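Local atomic coordinates of protein kinase containing Z-DNA binding domains (Danio rerio, PDB entry 4LB6), a protein that binds left-handed Z-DNA through its Zalpha domain and is probably a protein kinase acting on the translation initiation factor eIF2alpha. Residues 26-31 against 44-49; 55-58 against 64-67; 13-18 against 35-40. All coordinates share one frame; numbering follows the deposited sequence.

Interaction 1: residues 26-31 against 44-49. With nucleotides of chain B.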
loop_
_atom_site.group_PDB
_atom_site.type_symbol
_atom_site.label_atom_id
_atom_site.label_comp_id
_atom_site.label_asym_id
_atom_site.label_seq_id
_atom_site.Cartn_x
_atom_site.Cartn_y
_atom_site.Cartn_z
ATOM N N SER A 26 -0.638 -18.038 6.984
ATOM C CA SER A 26 -0.249 -17.154 5.898
ATOM C C SER A 26 -1.259 -16.033 5.703
ATOM O O SER A 26 -2.461 -16.190 6.028
ATOM C CB SER A 26 -0.178 -17.956 4.607
ATOM O OG SER A 26 0.667 -19.059 4.764
ATOM N N THR A 27 -0.787 -14.902 5.178
ATOM C CA THR A 27 -1.681 -13.815 4.778
ATOM C C THR A 27 -2.041 -13.983 3.298
ATOM O O THR A 27 -1.408 -14.769 2.561
ATOM C CB THR A 27 -1.006 -12.441 4.947
ATOM O OG1 THR A 27 0.121 -12.395 4.062
ATOM C CG2 THR A 27 -0.532 -12.262 6.427
ATOM N N VAL A 28 -3.081 -13.284 2.866
ATOM C CA VAL A 28 -3.453 -13.345 1.451
ATOM C C VAL A 28 -2.279 -12.881 0.563
ATOM O O VAL A 28 -2.113 -13.337 -0.572
ATOM C CB VAL A 28 -4.746 -12.533 1.143
ATOM C CG1 VAL A 28 -4.594 -10.983 1.468
ATOM C CG2 VAL A 28 -5.257 -12.824 -0.326
ATOM N N GLN A 29 -1.479 -11.956 1.073
ATOM C CA GLN A 29 -0.399 -11.431 0.276
ATOM C C GLN A 29 0.637 -12.533 -0.040
ATOM O O GLN A 29 1.060 -12.699 -1.207
ATOM C CB GLN A 29 0.244 -10.231 0.997
ATOM C CG GLN A 29 -0.617 -8.924 0.947
ATOM C CD GLN A 29 -1.747 -8.855 1.986
ATOM O OE1 GLN A 29 -1.847 -9.691 2.879
ATOM N NE2 GLN A 29 -2.590 -7.824 1.887
ATOM N N ASP A 30 0.964 -13.334 0.990
ATOM C CA ASP A 30 1.770 -14.558 0.845
ATOM C C ASP A 30 1.289 -15.433 -0.301
ATOM O O ASP A 30 2.056 -15.871 -1.161
ATOM C CB ASP A 30 1.737 -15.389 2.151
ATOM C CG ASP A 30 2.516 -14.730 3.280
ATOM O OD1 ASP A 30 3.491 -14.018 2.939
ATOM O OD2 ASP A 30 2.155 -14.900 4.486
ATOM N N ILE A 31 -0.010 -15.693 -0.291
ATOM C CA ILE A 31 -0.624 -16.690 -1.181
ATOM C C ILE A 31 -0.738 -16.143 -2.623
ATOM O O ILE A 31 -0.306 -16.796 -3.588
ATOM C CB ILE A 31 -2.025 -17.034 -0.691
ATOM C CG1 ILE A 31 -1.967 -17.620 0.719
ATOM C CG2 ILE A 31 -2.651 -18.066 -1.624
ATOM C CD1 ILE A 31 -3.365 -17.612 1.445
ATOM N N ARG A 44 -11.580 -13.948 -2.119
ATOM C CA ARG A 44 -12.950 -14.467 -2.349
ATOM C C ARG A 44 -12.962 -15.947 -1.938
ATOM O O ARG A 44 -13.873 -16.417 -1.204
ATOM C CB ARG A 44 -13.358 -14.322 -3.854
ATOM C CG ARG A 44 -14.636 -15.061 -4.337
ATOM C CD ARG A 44 -14.834 -14.814 -5.866
ATOM N NE ARG A 44 -14.545 -13.411 -6.139
ATOM C CZ ARG A 44 -13.668 -12.960 -7.037
ATOM N NH1 ARG A 44 -13.046 -13.792 -7.850
ATOM N NH2 ARG A 44 -13.440 -11.659 -7.139
ATOM N N HIS A 45 -11.961 -16.675 -2.422
ATOM C CA HIS A 45 -11.920 -18.118 -2.117
ATOM C C HIS A 45 -11.590 -18.436 -0.666
ATOM O O HIS A 45 -12.106 -19.423 -0.148
ATOM C CB HIS A 45 -11.009 -18.852 -3.121
ATOM C CG HIS A 45 -11.624 -18.925 -4.486
ATOM N ND1 HIS A 45 -12.681 -19.772 -4.782
ATOM C CD2 HIS A 45 -11.392 -18.209 -5.608
ATOM C CE1 HIS A 45 -13.034 -19.603 -6.044
ATOM N NE2 HIS A 45 -12.263 -18.665 -6.572
ATOM N N LEU A 46 -10.734 -17.636 -0.008
ATOM C CA LEU A 46 -10.451 -17.887 1.410
ATOM C C LEU A 46 -11.723 -17.736 2.245
ATOM O O LEU A 46 -12.025 -18.587 3.116
ATOM C CB LEU A 46 -9.408 -16.872 1.918
ATOM C CG LEU A 46 -7.978 -17.279 1.528
ATOM C CD1 LEU A 46 -7.023 -16.077 1.813
ATOM C CD2 LEU A 46 -7.483 -18.483 2.295
ATOM N N TYR A 47 -12.475 -16.663 1.971
ATOM C CA TYR A 47 -13.726 -16.417 2.732
ATOM C C TYR A 47 -14.726 -17.531 2.456
ATOM O O TYR A 47 -15.391 -18.049 3.380
ATOM C CB TYR A 47 -14.319 -15.006 2.482
ATOM C CG TYR A 47 -13.577 -13.985 3.332
ATOM C CD1 TYR A 47 -12.426 -13.334 2.841
ATOM C CD2 TYR A 47 -13.932 -13.790 4.682
ATOM C CE1 TYR A 47 -11.704 -12.442 3.653
ATOM C CE2 TYR A 47 -13.233 -12.896 5.499
ATOM C CZ TYR A 47 -12.101 -12.243 5.006
ATOM O OH TYR A 47 -11.433 -11.332 5.827
ATOM N N SER A 48 -14.833 -17.933 1.196
ATOM C CA SER A 48 -15.667 -19.115 0.853
ATOM C C SER A 48 -15.236 -20.426 1.532
ATOM O O SER A 48 -16.088 -21.228 1.978
ATOM C CB SER A 48 -15.703 -19.330 -0.661
ATOM O OG SER A 48 -16.356 -20.562 -0.930
ATOM N N LEU A 49 -13.931 -20.675 1.563
ATOM C CA LEU A 49 -13.422 -21.866 2.251
ATOM C C LEU A 49 -13.615 -21.768 3.762
ATOM O O LEU A 49 -13.720 -22.778 4.446
ATOM C CB LEU A 49 -11.940 -22.070 1.968
ATOM C CG LEU A 49 -11.582 -22.501 0.571
ATOM C CD1 LEU A 49 -10.132 -22.160 0.192
ATOM C CD2 LEU A 49 -11.858 -24.013 0.480
ATOM P P DG B 5 -10.084 -7.948 -1.546
ATOM O OP1 DG B 5 -8.727 -8.330 -1.116
ATOM O OP2 DG B 5 -10.380 -7.326 -2.885
ATOM O "O5'" DG B 5 -11.014 -9.212 -1.349
ATOM C "C5'" DG B 5 -12.458 -9.201 -1.772
ATOM C "C4'" DG B 5 -13.163 -10.431 -1.248
ATOM O "O4'" DG B 5 -13.114 -10.505 0.181
ATOM C "C3'" DG B 5 -14.691 -10.360 -1.555
ATOM O "O3'" DG B 5 -14.810 -11.086 -2.786
ATOM C "C2'" DG B 5 -15.291 -11.153 -0.427
ATOM C "C1'" DG B 5 -14.321 -11.045 0.746
ATOM N N9 DG B 5 -14.657 -10.131 1.846
ATOM C C8 DG B 5 -14.693 -10.496 3.160
ATOM N N7 DG B 5 -14.915 -9.495 3.997
ATOM C C5 DG B 5 -15.104 -8.391 3.169
ATOM C C6 DG B 5 -15.334 -7.032 3.530
ATOM O O6 DG B 5 -15.461 -6.568 4.661
ATOM N N1 DG B 5 -15.384 -6.173 2.429
ATOM C C2 DG B 5 -15.162 -6.607 1.134
ATOM N N2 DG B 5 -15.195 -5.653 0.164
ATOM N N3 DG B 5 -14.920 -7.915 0.823
ATOM C C4 DG B 5 -14.885 -8.743 1.871
ATOM P P DC B 6 -15.732 -10.572 -4.008
ATOM O OP1 DC B 6 -16.319 -11.759 -4.690
ATOM O OP2 DC B 6 -15.173 -9.512 -4.823
ATOM O "O5'" DC B 6 -17.020 -9.941 -3.232
ATOM C "C5'" DC B 6 -18.203 -9.741 -4.041
ATOM C "C4'" DC B 6 -18.797 -8.374 -3.574
ATOM O "O4'" DC B 6 -19.280 -8.477 -2.212
ATOM C "C3'" DC B 6 -17.869 -7.146 -3.686
ATOM O "O3'" DC B 6 -18.617 -6.050 -4.202
ATOM C "C2'" DC B 6 -17.544 -6.896 -2.195
ATOM C "C1'" DC B 6 -18.878 -7.307 -1.581
ATOM N N1 DC B 6 -18.731 -7.611 -0.147
ATOM C C2 DC B 6 -18.877 -6.529 0.730
ATOM O O2 DC B 6 -19.067 -5.418 0.230
ATOM N N3 DC B 6 -18.735 -6.728 2.039
ATOM C C4 DC B 6 -18.532 -7.955 2.478
ATOM N N4 DC B 6 -18.417 -8.159 3.787
ATOM C C5 DC B 6 -18.392 -9.079 1.610
ATOM C C6 DC B 6 -18.532 -8.868 0.280
ATOM P P DC B 4 -9.114 -8.599 4.414
ATOM O OP1 DC B 4 -9.519 -10.025 4.767
ATOM O OP2 DC B 4 -7.971 -8.405 3.405
ATOM O "O5'" DC B 4 -10.404 -7.959 3.852
ATOM C "C5'" DC B 4 -11.233 -8.620 2.784
ATOM C "C4'" DC B 4 -11.622 -7.706 1.648
ATOM O "O4'" DC B 4 -12.431 -6.614 2.236
ATOM C "C3'" DC B 4 -10.418 -7.018 0.947
ATOM O "O3'" DC B 4 -10.633 -6.888 -0.481
ATOM C "C2'" DC B 4 -10.423 -5.594 1.620
ATOM C "C1'" DC B 4 -11.935 -5.411 1.721
ATOM N N1 DC B 4 -12.223 -4.368 2.723
ATOM C C2 DC B 4 -12.376 -3.060 2.302
ATOM O O2 DC B 4 -12.306 -2.799 1.118
ATOM N N3 DC B 4 -12.571 -2.084 3.232
ATOM C C4 DC B 4 -12.593 -2.411 4.542
ATOM N N4 DC B 4 -12.816 -1.338 5.386
ATOM C C5 DC B 4 -12.382 -3.741 5.007
ATOM C C6 DC B 4 -12.191 -4.669 4.056
#
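Leu46 and Ile31 each turn their first branch anti to the carbonyl carbon (chi1 -80° for CG of Leu46, -61° for CG1 of Ile31), and their ends then meet tip to tip between the helices. Leu46 CD1 lies 4.0 Å from Ile31 CD1. Leu46 CD1 also sits 4.3 Å from Val28 CB. The contact is small, buried and wholly apolar; no hydrogen bond crosses it. Trp67 and Ile16 also pack on Leu46.

A capping box starts helix 28-35. Thr27 N donates to Asp30 OD2 at 3.0 Å, and Asp30 N returns a weak bond to Thr27 OG1 at 3.3 Å.

Arg44 and Tyr47, on the same helix as Leu46, contact the DNA. Tyr47 OH donates to OP1 of DC4 of chain B at 2.5 Å, and this oxygen lies at the ring edge, near its plane. C8 of DG5 of chain B sits over the centre of one ring face. Trp67 makes an edge-to-face contact with the same tyrosine, which, with the DNA contacts, probably limits the turning of the ring. Arg44 NE donates a nearly straight bond of 2.8 Å to OP1 of DC6 of chain B. Arg44 NH2 also forms a salt bridge with Glu38 of a third subunit. Such a recognition helix, with a tyrosine against a guanine of Z-DNA, is characteristic of the Zalpha winged helix-turn-helix domain.

Interaction 2: residues 55-58 against 64-67. With nucleotides of chain B.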
loop_
_atom_site.group_PDB
_atom_site.type_symbol
_atom_site.label_atom_id
_atom_site.label_comp_id
_atom_site.label_asym_id
_atom_site.label_seq_id
_atom_site.Cartn_x
_atom_site.Cartn_y
_atom_site.Cartn_z
ATOM N N VAL A 55 -10.800 -23.722 6.031
ATOM C CA VAL A 55 -9.717 -22.898 6.546
ATOM C C VAL A 55 -10.301 -21.980 7.620
ATOM O O VAL A 55 -11.525 -21.821 7.735
ATOM C CB VAL A 55 -9.073 -21.969 5.447
ATOM C CG1 VAL A 55 -8.607 -22.809 4.209
ATOM C CG2 VAL A 55 -10.066 -20.876 5.045
ATOM N N PHE A 56 -9.444 -21.337 8.386
ATOM C CA PHE A 56 -9.964 -20.340 9.342
ATOM C C PHE A 56 -9.022 -19.187 9.437
ATOM O O PHE A 56 -7.846 -19.293 9.107
ATOM C CB PHE A 56 -10.196 -20.936 10.735
ATOM C CG PHE A 56 -8.934 -21.400 11.415
ATOM C CD1 PHE A 56 -8.316 -22.551 11.019
ATOM C CD2 PHE A 56 -8.358 -20.650 12.430
ATOM C CE1 PHE A 56 -7.156 -23.001 11.644
ATOM C CE2 PHE A 56 -7.199 -21.073 13.052
ATOM C CZ PHE A 56 -6.599 -22.262 12.659
ATOM N N LYS A 57 -9.551 -18.040 9.833
ATOM C CA LYS A 57 -8.675 -16.910 9.995
ATOM C C LYS A 57 -8.701 -16.482 11.445
ATOM O O LYS A 57 -9.676 -16.732 12.160
ATOM C CB LYS A 57 -9.077 -15.754 9.086
ATOM C CG LYS A 57 -10.144 -14.861 9.634
ATOM C CD LYS A 57 -10.511 -13.785 8.647
ATOM C CE LYS A 57 -11.678 -12.967 9.188
ATOM N NZ LYS A 57 -12.837 -13.864 9.512
ATOM N N THR A 58 -7.605 -15.859 11.857
ATOM C CA THR A 58 -7.498 -15.175 13.126
ATOM C C THR A 58 -7.141 -13.746 12.804
ATOM O O THR A 58 -6.402 -13.460 11.850
ATOM C CB THR A 58 -6.379 -15.743 13.968
ATOM O OG1 THR A 58 -5.141 -15.488 13.298
ATOM C CG2 THR A 58 -6.559 -17.251 14.130
ATOM N N ARG A 64 -3.390 -7.764 9.106
ATOM C CA ARG A 64 -3.738 -8.720 8.086
ATOM C C ARG A 64 -4.284 -9.945 8.741
ATOM O O ARG A 64 -3.633 -10.496 9.606
ATOM C CB ARG A 64 -2.495 -9.120 7.305
ATOM C CG ARG A 64 -1.675 -7.944 6.886
ATOM C CD ARG A 64 -0.821 -8.332 5.701
ATOM N NE ARG A 64 -0.827 -7.184 4.815
ATOM C CZ ARG A 64 0.117 -6.932 3.931
ATOM N NH1 ARG A 64 1.156 -7.741 3.846
ATOM N NH2 ARG A 64 -0.013 -5.864 3.155
ATOM N N PRO A 65 -5.463 -10.396 8.302
ATOM C CA PRO A 65 -5.928 -11.685 8.798
ATOM C C PRO A 65 -4.886 -12.722 8.420
ATOM O O PRO A 65 -4.147 -12.530 7.437
ATOM C CB PRO A 65 -7.228 -11.923 8.029
ATOM C CG PRO A 65 -7.708 -10.493 7.649
ATOM C CD PRO A 65 -6.423 -9.756 7.387
ATOM N N VAL A 66 -4.782 -13.748 9.247
ATOM C CA VAL A 66 -3.868 -14.837 8.983
ATOM C C VAL A 66 -4.659 -16.101 8.852
ATOM O O VAL A 66 -5.487 -16.436 9.707
ATOM C CB VAL A 66 -2.816 -14.952 10.121
ATOM C CG1 VAL A 66 -2.099 -16.242 10.020
ATOM C CG2 VAL A 66 -1.814 -13.755 10.044
ATOM N N TRP A 67 -4.378 -16.846 7.786
ATOM C CA TRP A 67 -5.209 -17.969 7.403
ATOM C C TRP A 67 -4.478 -19.279 7.674
ATOM O O TRP A 67 -3.272 -19.315 7.563
ATOM C CB TRP A 67 -5.543 -17.859 5.915
ATOM C CG TRP A 67 -6.379 -16.637 5.634
ATOM C CD1 TRP A 67 -5.941 -15.398 5.303
ATOM C CD2 TRP A 67 -7.795 -16.566 5.688
ATOM N NE1 TRP A 67 -7.034 -14.525 5.116
ATOM C CE2 TRP A 67 -8.178 -15.227 5.387
ATOM C CE3 TRP A 67 -8.787 -17.505 5.984
ATOM C CZ2 TRP A 67 -9.524 -14.820 5.339
ATOM C CZ3 TRP A 67 -10.100 -17.101 5.954
ATOM C CH2 TRP A 67 -10.455 -15.774 5.638
ATOM P P DG B 3 -3.673 -4.859 5.126
ATOM O OP1 DG B 3 -2.688 -4.560 6.226
ATOM O OP2 DG B 3 -3.424 -5.786 4.017
ATOM O "O5'" DG B 3 -4.877 -5.417 6.045
ATOM C "C5'" DG B 3 -6.129 -5.777 5.393
ATOM C "C4'" DG B 3 -7.220 -5.955 6.415
ATOM O "O4'" DG B 3 -7.392 -4.759 7.291
ATOM C "C3'" DG B 3 -8.571 -6.320 5.747
ATOM O "O3'" DG B 3 -8.671 -7.795 5.693
ATOM C "C2'" DG B 3 -9.564 -5.802 6.826
ATOM C "C1'" DG B 3 -8.804 -4.648 7.574
ATOM N N9 DG B 3 -9.130 -3.244 7.231
ATOM C C8 DG B 3 -9.380 -2.224 8.112
ATOM N N7 DG B 3 -9.605 -1.076 7.542
ATOM C C5 DG B 3 -9.424 -1.321 6.172
ATOM C C6 DG B 3 -9.521 -0.423 5.109
ATOM O O6 DG B 3 -9.739 0.773 5.188
ATOM N N1 DG B 3 -9.289 -1.015 3.864
ATOM C C2 DG B 3 -8.945 -2.338 3.774
ATOM N N2 DG B 3 -8.691 -2.708 2.529
ATOM N N3 DG B 3 -8.830 -3.226 4.800
ATOM C C4 DG B 3 -9.150 -2.644 5.952
HETATM O O HOH W 1 -5.528 -18.891 10.999
#
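Thr58 and Val66 form an antiparallel hydrogen-bonded pair, with Thr58 N to Val66 O and Val66 N to Thr58 O both at 3.1 Å, and Lys57 and Trp67 make the adjoining non-hydrogen-bonded pair. Water 1 donates to Phe56 O and to Val66 O, and so bridges the strands beside the pair.

Lys57 and Trp67 share one face of the hairpin. They lie side by side and point the same way. Lys57 CB stands 3.5 Å from the centroid of the Trp67 six-membered ring, 8° off the normal, a CH-pi contact over the face. CG of Lys57 lies between the backbone N and the carbonyl carbon (chi1 85°). The chain then runs on along the indole, with Lys57 CD 3.6 Å from Trp67 CZ2. Lys57 NZ hydrogen-bonds Gln50 OE1 of helix 39-51. Val55 CG2 touches Trp67 CE3 obliquely at 3.7 Å. Pro65 CB meets Lys57 CD at 3.8 Å.

With an alanine at Trp67, the Lys57 chain is likely to lose the ring face it lies along, and a gap would probably open beside Val55 CG2.

The start of segment 64-67 reaches the DNA. Arg64 NE donates to OP2 of DG3 of chain B at 3.1 Å, with the phosphate at the guanidinium edge. Pro65 CD packs on O3' of DG3 of chain B at 3.4 Å. The chemistry implies a division of work: an apolar indole surface joins the hairpin, the wing of the fold, to helix 39-51, while a cation and a proline meet the backbone of the nucleic acid.

Interaction 3: residues 13-18 against 35-40. With nucleotides of chain B.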
loop_
_atom_site.group_PDB
_atom_site.type_symbol
_atom_site.label_atom_id
_atom_site.label_comp_id
_atom_site.label_asym_id
_atom_site.label_seq_id
_atom_site.Cartn_x
_atom_site.Cartn_y
_atom_site.Cartn_z
ATOM N N GLU A 13 -9.049 -23.249 -5.474
ATOM C CA GLU A 13 -9.222 -23.534 -4.065
ATOM C C GLU A 13 -8.247 -24.617 -3.661
ATOM O O GLU A 13 -7.691 -24.534 -2.591
ATOM C CB GLU A 13 -10.684 -23.866 -3.693
ATOM C CG GLU A 13 -11.482 -22.603 -3.474
ATOM C CD GLU A 13 -12.972 -22.759 -3.206
ATOM O OE1 GLU A 13 -13.447 -23.839 -2.822
ATOM O OE2 GLU A 13 -13.675 -21.735 -3.355
ATOM N N MET A 14 -8.037 -25.622 -4.510
ATOM C CA MET A 14 -7.035 -26.647 -4.205
ATOM C C MET A 14 -5.653 -26.021 -4.045
ATOM O O MET A 14 -4.884 -26.376 -3.122
ATOM C CB MET A 14 -7.017 -27.725 -5.307
ATOM C CG MET A 14 -5.810 -28.649 -5.213
ATOM S SD MET A 14 -5.874 -29.915 -6.490
ATOM C CE MET A 14 -7.562 -30.474 -6.310
ATOM N N ARG A 15 -5.326 -25.096 -4.944
ATOM C CA ARG A 15 -4.003 -24.464 -4.914
ATOM C C ARG A 15 -3.794 -23.585 -3.652
ATOM O O ARG A 15 -2.718 -23.557 -3.058
ATOM C CB ARG A 15 -3.752 -23.665 -6.207
ATOM C CG ARG A 15 -3.374 -24.583 -7.438
ATOM C CD ARG A 15 -3.194 -23.717 -8.732
ATOM N NE ARG A 15 -1.990 -22.879 -8.635
ATOM C CZ ARG A 15 -1.843 -21.625 -9.101
ATOM N NH1 ARG A 15 -2.832 -20.970 -9.722
ATOM N NH2 ARG A 15 -0.671 -21.027 -8.925
ATOM N N ILE A 16 -4.850 -22.922 -3.218
ATOM C CA ILE A 16 -4.786 -22.150 -1.988
ATOM C C ILE A 16 -4.592 -23.062 -0.781
ATOM O O ILE A 16 -3.739 -22.802 0.082
ATOM C CB ILE A 16 -6.072 -21.330 -1.788
ATOM C CG1 ILE A 16 -6.081 -20.216 -2.855
ATOM C CG2 ILE A 16 -6.073 -20.655 -0.350
ATOM C CD1 ILE A 16 -7.441 -19.419 -3.023
ATOM N N CYS A 17 -5.360 -24.144 -0.743
ATOM C CA CYS A 17 -5.300 -25.016 0.407
ATOM C C CYS A 17 -3.951 -25.713 0.420
ATOM O O CYS A 17 -3.393 -26.020 1.478
ATOM C CB CYS A 17 -6.413 -26.055 0.359
ATOM S SG CYS A 17 -8.026 -25.298 0.796
ATOM N N ASP A 18 -3.434 -25.977 -0.762
ATOM C CA ASP A 18 -2.141 -26.659 -0.830
ATOM C C ASP A 18 -1.012 -25.731 -0.344
ATOM O O ASP A 18 -0.071 -26.155 0.313
ATOM C CB ASP A 18 -1.900 -27.108 -2.257
ATOM C CG ASP A 18 -0.589 -27.833 -2.425
ATOM O OD1 ASP A 18 -0.490 -29.033 -2.100
ATOM O OD2 ASP A 18 0.343 -27.164 -2.904
ATOM N N LEU A 35 1.036 -17.861 -6.002
ATOM C CA LEU A 35 0.112 -18.500 -6.936
ATOM C C LEU A 35 -0.099 -17.689 -8.220
ATOM O O LEU A 35 -0.732 -18.166 -9.166
ATOM C CB LEU A 35 -1.235 -18.752 -6.253
ATOM C CG LEU A 35 -1.203 -19.657 -5.016
ATOM C CD1 LEU A 35 -2.621 -19.933 -4.567
ATOM C CD2 LEU A 35 -0.431 -20.955 -5.287
ATOM N N LYS A 36 0.398 -16.449 -8.231
ATOM C CA LYS A 36 0.166 -15.528 -9.340
ATOM C C LYS A 36 -1.308 -15.382 -9.678
ATOM O O LYS A 36 -1.700 -15.571 -10.820
ATOM C CB LYS A 36 1.018 -15.916 -10.572
ATOM C CG LYS A 36 2.494 -16.049 -10.279
ATOM C CD LYS A 36 3.249 -16.504 -11.531
ATOM C CE LYS A 36 4.414 -17.458 -11.237
ATOM N NZ LYS A 36 5.221 -17.701 -12.480
ATOM N N LEU A 37 -2.128 -15.062 -8.668
ATOM C CA LEU A 37 -3.550 -14.773 -8.842
ATOM C C LEU A 37 -3.809 -13.331 -8.307
ATOM O O LEU A 37 -2.950 -12.753 -7.645
ATOM C CB LEU A 37 -4.403 -15.740 -8.035
ATOM C CG LEU A 37 -4.170 -17.220 -8.451
ATOM C CD1 LEU A 37 -4.729 -18.094 -7.300
ATOM C CD2 LEU A 37 -4.866 -17.497 -9.781
ATOM N N GLU A 38 -4.968 -12.743 -8.605
ATOM C CA GLU A 38 -5.293 -11.445 -7.988
ATOM C C GLU A 38 -5.535 -11.696 -6.505
ATOM O O GLU A 38 -6.130 -12.695 -6.136
ATOM C CB GLU A 38 -6.585 -10.844 -8.620
ATOM C CG GLU A 38 -6.437 -10.428 -10.109
ATOM C CD GLU A 38 -5.821 -9.018 -10.282
ATOM O OE1 GLU A 38 -5.833 -8.202 -9.332
ATOM O OE2 GLU A 38 -5.309 -8.720 -11.372
ATOM N N LYS A 39 -5.191 -10.730 -5.694
ATOM C CA LYS A 39 -5.468 -10.746 -4.244
ATOM C C LYS A 39 -6.961 -10.915 -4.015
ATOM O O LYS A 39 -7.357 -11.748 -3.201
ATOM C CB LYS A 39 -4.990 -9.460 -3.588
ATOM C CG LYS A 39 -5.258 -9.380 -2.058
ATOM C CD LYS A 39 -4.699 -8.111 -1.394
ATOM C CE LYS A 39 -5.523 -6.848 -1.604
ATOM N NZ LYS A 39 -6.681 -6.808 -0.601
ATOM N N SER A 40 -7.793 -10.195 -4.764
ATOM C CA SER A 40 -9.228 -10.286 -4.526
ATOM C C SER A 40 -9.739 -11.715 -4.841
ATOM O O SER A 40 -10.674 -12.225 -4.158
ATOM C CB SER A 40 -9.953 -9.253 -5.385
ATOM O OG SER A 40 -9.689 -9.571 -6.739
ATOM P P DG B 5 -10.084 -7.948 -1.546
ATOM O OP1 DG B 5 -8.727 -8.330 -1.116
ATOM O OP2 DG B 5 -10.380 -7.326 -2.885
ATOM O "O5'" DG B 5 -11.014 -9.212 -1.349
ATOM C "C5'" DG B 5 -12.458 -9.201 -1.772
ATOM C "C4'" DG B 5 -13.163 -10.431 -1.248
ATOM O "O4'" DG B 5 -13.114 -10.505 0.181
ATOM C "C3'" DG B 5 -14.691 -10.360 -1.555
ATOM O "O3'" DG B 5 -14.810 -11.086 -2.786
ATOM C "C2'" DG B 5 -15.291 -11.153 -0.427
ATOM C "C1'" DG B 5 -14.321 -11.045 0.746
ATOM N N9 DG B 5 -14.657 -10.131 1.846
ATOM C C8 DG B 5 -14.693 -10.496 3.160
ATOM N N7 DG B 5 -14.915 -9.495 3.997
ATOM C C5 DG B 5 -15.104 -8.391 3.169
ATOM C C6 DG B 5 -15.334 -7.032 3.530
ATOM O O6 DG B 5 -15.461 -6.568 4.661
ATOM N N1 DG B 5 -15.384 -6.173 2.429
ATOM C C2 DG B 5 -15.162 -6.607 1.134
ATOM N N2 DG B 5 -15.195 -5.653 0.164
ATOM N N3 DG B 5 -14.920 -7.915 0.823
ATOM C C4 DG B 5 -14.885 -8.743 1.871
HETATM O O HOH W 2 -1.544 -18.809 -11.348
#
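Within the helix-turn-helix, Leu35 of helix 28-35 and Leu37 of the turn that follows pack on Arg15 and Ile16 of helix 10-23. Arg15 carries the polar part. Its NH2 donates to Leu35 O at 2.9 Å. The donor comes at the oxygen from the side, with a C=O...donor angle of 108°, and tilts out of the carbonyl plane. A bend at chi3 (69°) folds the guanidinium back over Leu35, whose CG lies over one of its faces. Leu35 CD2 is 3.6 Å from Arg15 NH2. The two side chains slide past each other in opposite directions. Leu37 CD2 meets Arg15 NH1 more loosely, at 4.0 Å. Water 2 accepts from Arg15 NH1 at 3.0 Å.

Beside this polar part, Ile16 and Leu35 make an apolar contact. Ile16 CG1 touches Leu35 CD1 at 3.9 Å, the side chains crossing at about a right angle. Ile16 goes on to His45 and Leu46 of helix 39-51.

Lys36, with positive phi, leaves the helical conformation. Glu38 is the N-cap residue of helix 39-51. Lys39, bent at chi3 and chi4, brings NZ to OP1 of DG5 of chain B at 2.6 Å. A first helix packed on this turn, with a phosphate-binding lysine at the start of the recognition helix, fits the helix-turn-helix of a Zalpha domain.

In the fold
Interaction 1 lies close to the centre of the chain and is the buried core contact, made of aliphatic side chains alone. Interactions 2 and 3 are partly buried and lie on opposite sides of that centre. Interactions 1 and 3 both use helix 39-51 and are joined by a probable hydrogen bond from His45 to Glu13. Interaction 2 closes the hairpin by backbone pairing and a CH-pi contact on an indole; it meets interaction 1 where Ser26 O bonds Trp67 N. Interaction 3 mixes an arginine-to-carbonyl bond with leucine packing. All three contribute to one DNA surface: Arg44 and Tyr47, Arg64 and Pro65, and Lys39 contact successive nucleotides of chain B.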